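Local coordinates for glycerate dehydrogenase (Bacillus sp. 5mfcol3.1, PDB 6P2I), which probably reduces acyclic imino acids to amino acids with NADPH, and is a member of the D-isomer specific 2-hydroxyacid dehydrogenase family, at residues G146-G151 and E207-E212; T187-M190 and I195-L198. One frame throughout, in Å; residues are numbered along the deposited sequence.

Overall arrangement
Along the chain, strand 144-148 comes first and runs into the glycine-rich turn at 149-151. Helix 186-192 follows, then strand 195-198, then the loop that holds 207-212. Interaction 2 joins 187-190 to 195-198 and closes a short loop of four residues. Interaction 1 joins 146-151 to 207-212 and closes a much longer one, so interaction 2 is nested inside it. Their centres are about 7 Å apart. Strands 144-148 and 195-198 are neighbours in one parallel sheet, and the backbone of G146 probably hydrogen-bonds to I195 and S197. Together the two contacts tie the sheet, helix 186-192 and the 207-212 loop into one apolar core.

Interaction 1. Residues G146-G151 and E207-E212; sequences GLIGIG and EIILTE. With NAP (NADP nicotinamide-adenine-dinucleotide phosphate), chain C.
I148 meets L210 through methyl ends. CD1 of I148 lies 3.7 Å from CD2 of L210, and the two side chains approach at a slant. The other branch of I148 points to a second partner: its CG2 is 4.4 Å from CD1 of I209, a looser touch. The I148 torsion splits these roles. CG1 stands anti to the carbonyl carbon (chi1 -60°) and carries CD1 to L210, while CG2 stands anti to the backbone N. L210 is the centre of an inverse gamma turn in the loop. Around this pair, I186 and L189 of helix 186-192 also pack on I148, and M190 packs on L210. I148 is the last residue of strand 144-148. Just beyond it the chain turns past the NADP ribose. The backbone N of I150 donates a hydrogen bond to O3B of NAP (3.0 Å, N-H...O angle 156°). CA of G149 comes within 3.6 Å of O4B of NAP, and a side chain there would be crowded by that ribose oxygen. At G151, at the N-cap of helix 152-163, a CB would clash with O5B of NAP. G149 and G151 fit the GxGxxG pattern, consistent with the strand-turn-helix dinucleotide site of a Rossmann fold.

Interaction 2. Residues T187-M190 and I195-L198; sequences TELM and IISL
I196 faces helix 186-192 and meets two consecutive helix residues, each with a different part of its side chain. L189 and I196 cross at a slant. CD2 of L189 sits against both branches of the isoleucine fork, 4.0 Å from CG1 and from CG2 of I196. M190 crosses I196 at about a right angle. SD of M190 comes nearest, 3.8 Å from CD1 of I196, and CE of M190 is 4.0 Å from that same CD1. M190 leaves its backbone pointing away from the strand, yet the end of its side chain returns. Bends at chi2 (-60°) and chi3 (-73°) fold SD and CE back over the isoleucine tip. L189 needs no such bend: with CG anti to the backbone N (chi1 -169°), its branch extends to the strand. All three residues are buried, and the contact across the two segments is apolar. With an alanine in place of I196, the L189 methyl and the M190 sulfur would probably lose their contacts on the strand, and a gap would be likely to open between helix and strand. Strand 195-198 lies between strands 144-148 and 223-226 in the parallel sheet. I148 and L224 flank I196 from those two strands, while helix 99-114 packs on I195 and S197. Helix 186-192 thus covers one face of the sheet and helix 99-114 the other.

Interaction 1. Residues G146-G151 and E207-E212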
loop_
_atom_site.group_PDB
_atom_site.type_symbol
_atom_site.label_atom_id
_atom_site.label_comp_id
_atom_site.label_asym_id
_atom_site.label_seq_id
_atom_site.Cartn_x
_atom_site.Cartn_y
_atom_site.Cartn_z
ATOM N N GLY A 146 0.303 -11.072 -12.027
ATOM C CA GLY A 146 -0.511 -12.093 -12.656
ATOM C C GLY A 146 -1.821 -12.231 -11.909
ATOM O O GLY A 146 -1.837 -12.451 -10.690
ATOM N N LEU A 147 -2.923 -12.069 -12.624
ATOM C CA LEU A 147 -4.257 -12.033 -12.033
ATOM C C LEU A 147 -4.962 -13.338 -12.376
ATOM O O LEU A 147 -5.248 -13.606 -13.547
ATOM C CB LEU A 147 -5.025 -10.816 -12.545
ATOM C CG LEU A 147 -4.291 -9.476 -12.370
ATOM C CD1 LEU A 147 -5.038 -8.322 -13.048
ATOM C CD2 LEU A 147 -4.087 -9.185 -10.889
ATOM N N ILE A 148 -5.218 -14.165 -11.362
ATOM C CA ILE A 148 -5.970 -15.402 -11.544
ATOM C C ILE A 148 -7.437 -15.024 -11.352
ATOM O O ILE A 148 -7.923 -14.911 -10.222
ATOM C CB ILE A 148 -5.518 -16.498 -10.576
ATOM C CG1 ILE A 148 -4.036 -16.820 -10.780
ATOM C CG2 ILE A 148 -6.391 -17.767 -10.731
ATOM C CD1 ILE A 148 -3.456 -17.743 -9.718
ATOM N N GLY A 149 -8.134 -14.797 -12.466
ATOM C CA GLY A 149 -9.450 -14.185 -12.436
ATOM C C GLY A 149 -9.356 -12.737 -12.863
ATOM O O GLY A 149 -8.616 -11.955 -12.254
ATOM N N ILE A 150 -10.068 -12.373 -13.931
ATOM C CA ILE A 150 -9.952 -11.044 -14.516
ATOM C C ILE A 150 -11.354 -10.545 -14.839
ATOM O O ILE A 150 -11.632 -10.080 -15.955
ATOM C CB ILE A 150 -9.023 -11.051 -15.750
ATOM C CG1 ILE A 150 -9.352 -12.222 -16.682
ATOM C CG2 ILE A 150 -7.568 -11.150 -15.319
ATOM C CD1 ILE A 150 -8.416 -12.307 -17.888
ATOM N N GLY A 151 -12.239 -10.635 -13.854
ATOM C CA GLY A 151 -13.594 -10.128 -13.924
ATOM C C GLY A 151 -13.684 -8.734 -13.337
ATOM O O GLY A 151 -12.814 -7.889 -13.577
ATOM N N GLU A 207 -11.548 -24.902 -6.101
ATOM C CA GLU A 207 -10.959 -25.266 -4.819
ATOM C C GLU A 207 -9.571 -25.848 -5.036
ATOM O O GLU A 207 -9.380 -26.715 -5.894
ATOM C CB GLU A 207 -11.855 -26.264 -4.085
ATOM C CG GLU A 207 -13.078 -25.603 -3.481
ATOM C CD GLU A 207 -13.313 -26.014 -2.052
ATOM O OE1 GLU A 207 -12.319 -26.271 -1.338
ATOM O OE2 GLU A 207 -14.495 -26.091 -1.650
ATOM N N ILE A 208 -8.599 -25.346 -4.272
ATOM C CA ILE A 208 -7.204 -25.774 -4.357
ATOM C C ILE A 208 -6.696 -25.636 -5.788
ATOM O O ILE A 208 -5.995 -26.520 -6.300
ATOM C CB ILE A 208 -7.013 -27.218 -3.853
ATOM C CG1 ILE A 208 -7.937 -27.517 -2.674
ATOM C CG2 ILE A 208 -5.560 -27.443 -3.431
ATOM C CD1 ILE A 208 -7.524 -26.829 -1.395
ATOM N N ILE A 209 -7.055 -24.536 -6.451
ATOM C CA ILE A 209 -6.523 -24.308 -7.789
ATOM C C ILE A 209 -5.022 -24.046 -7.727
ATOM O O ILE A 209 -4.283 -24.418 -8.647
ATOM C CB ILE A 209 -7.280 -23.165 -8.493
ATOM C CG1 ILE A 209 -6.965 -23.169 -9.993
ATOM C CG2 ILE A 209 -6.965 -21.816 -7.855
ATOM C CD1 ILE A 209 -7.590 -22.018 -10.763
ATOM N N LEU A 210 -4.541 -23.441 -6.640
ATOM C CA LEU A 210 -3.100 -23.258 -6.432
ATOM C C LEU A 210 -2.593 -24.493 -5.698
ATOM O O LEU A 210 -2.555 -24.549 -4.468
ATOM C CB LEU A 210 -2.810 -21.974 -5.667
ATOM C CG LEU A 210 -2.978 -20.661 -6.435
ATOM C CD1 LEU A 210 -2.261 -19.522 -5.720
ATOM C CD2 LEU A 210 -2.489 -20.803 -7.866
ATOM N N THR A 211 -2.208 -25.499 -6.473
ATOM C CA THR A 211 -1.696 -26.751 -5.941
ATOM C C THR A 211 -0.280 -26.569 -5.398
ATOM O O THR A 211 0.390 -25.560 -5.644
ATOM C CB THR A 211 -1.701 -27.810 -7.036
ATOM O OG1 THR A 211 -0.869 -27.357 -8.109
ATOM C CG2 THR A 211 -3.109 -28.009 -7.566
ATOM N N GLU A 212 0.177 -27.580 -4.651
ATOM C CA GLU A 212 1.572 -27.602 -4.221
ATOM C C GLU A 212 2.512 -27.482 -5.414
ATOM O O GLU A 212 3.502 -26.742 -5.364
ATOM C CB GLU A 212 1.873 -28.882 -3.435
ATOM C CG GLU A 212 3.319 -28.974 -2.955
ATOM C CD GLU A 212 3.609 -30.250 -2.192
ATOM O OE1 GLU A 212 2.671 -31.038 -1.960
ATOM O OE2 GLU A 212 4.782 -30.465 -1.826
HETATM P PA NAP C . -16.286 -12.022 -11.454
HETATM O O1A NAP C . -17.315 -13.126 -11.579
HETATM O O2A NAP C . -16.551 -10.686 -12.083
HETATM O O5B NAP C . -14.913 -12.573 -12.058
HETATM C C5B NAP C . -14.475 -13.905 -11.808
HETATM C C4B NAP C . -13.267 -14.159 -12.702
HETATM O O4B NAP C . -12.765 -15.460 -12.386
HETATM C C3B NAP C . -13.636 -14.182 -14.188
HETATM O O3B NAP C . -12.496 -13.757 -14.962
HETATM C C2B NAP C . -13.871 -15.646 -14.467
HETATM O O2B NAP C . -13.666 -15.992 -15.829
HETATM C C1B NAP C . -12.780 -16.233 -13.592
HETATM N N9A NAP C . -13.012 -17.663 -13.336
HETATM C C8A NAP C . -14.144 -18.234 -12.879
HETATM N N7A NAP C . -13.990 -19.578 -12.793
HETATM C C5A NAP C . -12.745 -19.861 -13.221
HETATM C C6A NAP C . -11.930 -21.080 -13.388
HETATM N N6A NAP C . -12.440 -22.296 -13.077
HETATM N N1A NAP C . -10.674 -20.931 -13.853
HETATM C C2A NAP C . -10.151 -19.724 -14.166
HETATM N N3A NAP C . -10.825 -18.565 -14.043
HETATM C C4A NAP C . -12.107 -18.591 -13.580
HETATM O O3 NAP C . -15.961 -11.930 -9.875
HETATM P PN NAP C . -15.419 -10.654 -9.058
HETATM O O1N NAP C . -16.527 -9.650 -8.868
HETATM O O2N NAP C . -14.120 -10.175 -9.667
HETATM O O5D NAP C . -15.145 -11.337 -7.631
HETATM C C5D NAP C . -14.203 -12.410 -7.514
HETATM C C4D NAP C . -14.196 -12.961 -6.095
HETATM O O4D NAP C . -13.717 -11.956 -5.205
HETATM C C3D NAP C . -15.572 -13.295 -5.537
HETATM O O3D NAP C . -16.043 -14.582 -5.963
HETATM C C2D NAP C . -15.337 -13.213 -4.036
HETATM O O2D NAP C . -15.060 -14.522 -3.523
HETATM C C1D NAP C . -14.120 -12.296 -3.885
HETATM N N1N NAP C . -14.472 -11.091 -3.124
HETATM C C2N NAP C . -13.781 -10.788 -2.011
HETATM C C3N NAP C . -14.097 -9.663 -1.253
HETATM C C7N NAP C . -13.329 -9.356 0.008
HETATM O O7N NAP C . -13.801 -8.572 0.819
HETATM N N7N NAP C . -12.172 -9.985 0.262
HETATM C C4N NAP C . -15.152 -8.845 -1.667
HETATM C C5N NAP C . -15.863 -9.184 -2.821
HETATM C C6N NAP C . -15.491 -10.317 -3.536
HETATM P P2B NAP C . -14.815 -15.874 -16.957
HETATM O O1X NAP C . -16.001 -16.653 -16.418
HETATM O O2X NAP C . -15.109 -14.403 -17.074
HETATM O O3X NAP C . -14.151 -16.441 -18.184
#

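Interaction 2. Residues T187-M190 and I195-L198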
loop_
_atom_site.group_PDB
_atom_site.type_symbol
_atom_site.label_atom_id
_atom_site.label_comp_id
_atom_site.label_asym_id
_atom_site.label_seq_id
_atom_site.Cartn_x
_atom_site.Cartn_y
_atom_site.Cartn_z
ATOM N N THR A 187 0.246 -22.196 -15.453
ATOM C CA THR A 187 1.648 -22.560 -15.281
ATOM C C THR A 187 2.552 -21.392 -15.648
ATOM O O THR A 187 3.451 -21.021 -14.881
ATOM C CB THR A 187 1.980 -23.790 -16.129
ATOM O OG1 THR A 187 1.256 -24.922 -15.631
ATOM C CG2 THR A 187 3.471 -24.095 -16.091
ATOM N N GLU A 188 2.320 -20.786 -16.815
ATOM C CA GLU A 188 3.096 -19.606 -17.181
ATOM C C GLU A 188 2.861 -18.468 -16.200
ATOM O O GLU A 188 3.801 -17.758 -15.831
ATOM C CB GLU A 188 2.769 -19.150 -18.599
ATOM C CG GLU A 188 3.639 -17.978 -19.020
ATOM C CD GLU A 188 3.460 -17.582 -20.464
ATOM O OE1 GLU A 188 2.615 -18.191 -21.151
ATOM O OE2 GLU A 188 4.174 -16.657 -20.911
ATOM N N LEU A 189 1.616 -18.278 -15.755
ATOM C CA LEU A 189 1.364 -17.205 -14.800
ATOM C C LEU A 189 2.196 -17.393 -13.538
ATOM O O LEU A 189 2.818 -16.440 -13.049
ATOM C CB LEU A 189 -0.119 -17.139 -14.441
ATOM C CG LEU A 189 -0.571 -15.910 -13.650
ATOM C CD1 LEU A 189 -2.004 -15.555 -14.033
ATOM C CD2 LEU A 189 -0.443 -16.095 -12.115
ATOM N N MET A 190 2.220 -18.616 -13.000
ATOM C CA MET A 190 2.978 -18.869 -11.780
ATOM C C MET A 190 4.472 -18.694 -12.008
ATOM O O MET A 190 5.179 -18.233 -11.108
ATOM C CB MET A 190 2.682 -20.274 -11.244
ATOM C CG MET A 190 1.207 -20.522 -10.908
ATOM S SD MET A 190 0.559 -19.411 -9.649
ATOM C CE MET A 190 1.355 -20.048 -8.171
ATOM N N ILE A 195 4.215 -10.727 -8.875
ATOM C CA ILE A 195 3.111 -10.587 -7.938
ATOM C C ILE A 195 1.950 -11.400 -8.495
ATOM O O ILE A 195 1.649 -11.313 -9.691
ATOM C CB ILE A 195 2.712 -9.109 -7.760
ATOM C CG1 ILE A 195 3.910 -8.292 -7.244
ATOM C CG2 ILE A 195 1.511 -8.987 -6.829
ATOM C CD1 ILE A 195 4.055 -6.914 -7.872
ATOM N N ILE A 196 1.328 -12.217 -7.650
ATOM C CA ILE A 196 0.185 -13.026 -8.055
ATOM C C ILE A 196 -0.978 -12.632 -7.169
ATOM O O ILE A 196 -0.826 -12.562 -5.946
ATOM C CB ILE A 196 0.473 -14.532 -7.926
ATOM C CG1 ILE A 196 1.624 -14.939 -8.838
ATOM C CG2 ILE A 196 -0.799 -15.350 -8.219
ATOM C CD1 ILE A 196 2.326 -16.226 -8.437
ATOM N N SER A 197 -2.136 -12.364 -7.777
ATOM C CA SER A 197 -3.329 -11.995 -7.015
ATOM C C SER A 197 -4.529 -12.793 -7.504
ATOM O O SER A 197 -4.774 -12.876 -8.713
ATOM C CB SER A 197 -3.607 -10.488 -7.128
ATOM O OG SER A 197 -4.587 -10.073 -6.199
ATOM N N LEU A 198 -5.289 -13.364 -6.562
ATOM C CA LEU A 198 -6.449 -14.188 -6.886
ATOM C C LEU A 198 -7.719 -13.342 -6.911
ATOM O O LEU A 198 -7.966 -12.558 -5.988
ATOM C CB LEU A 198 -6.604 -15.326 -5.868
ATOM C CG LEU A 198 -5.618 -16.488 -6.025
ATOM C CD1 LEU A 198 -5.356 -17.177 -4.688
ATOM C CD2 LEU A 198 -6.142 -17.493 -7.045
#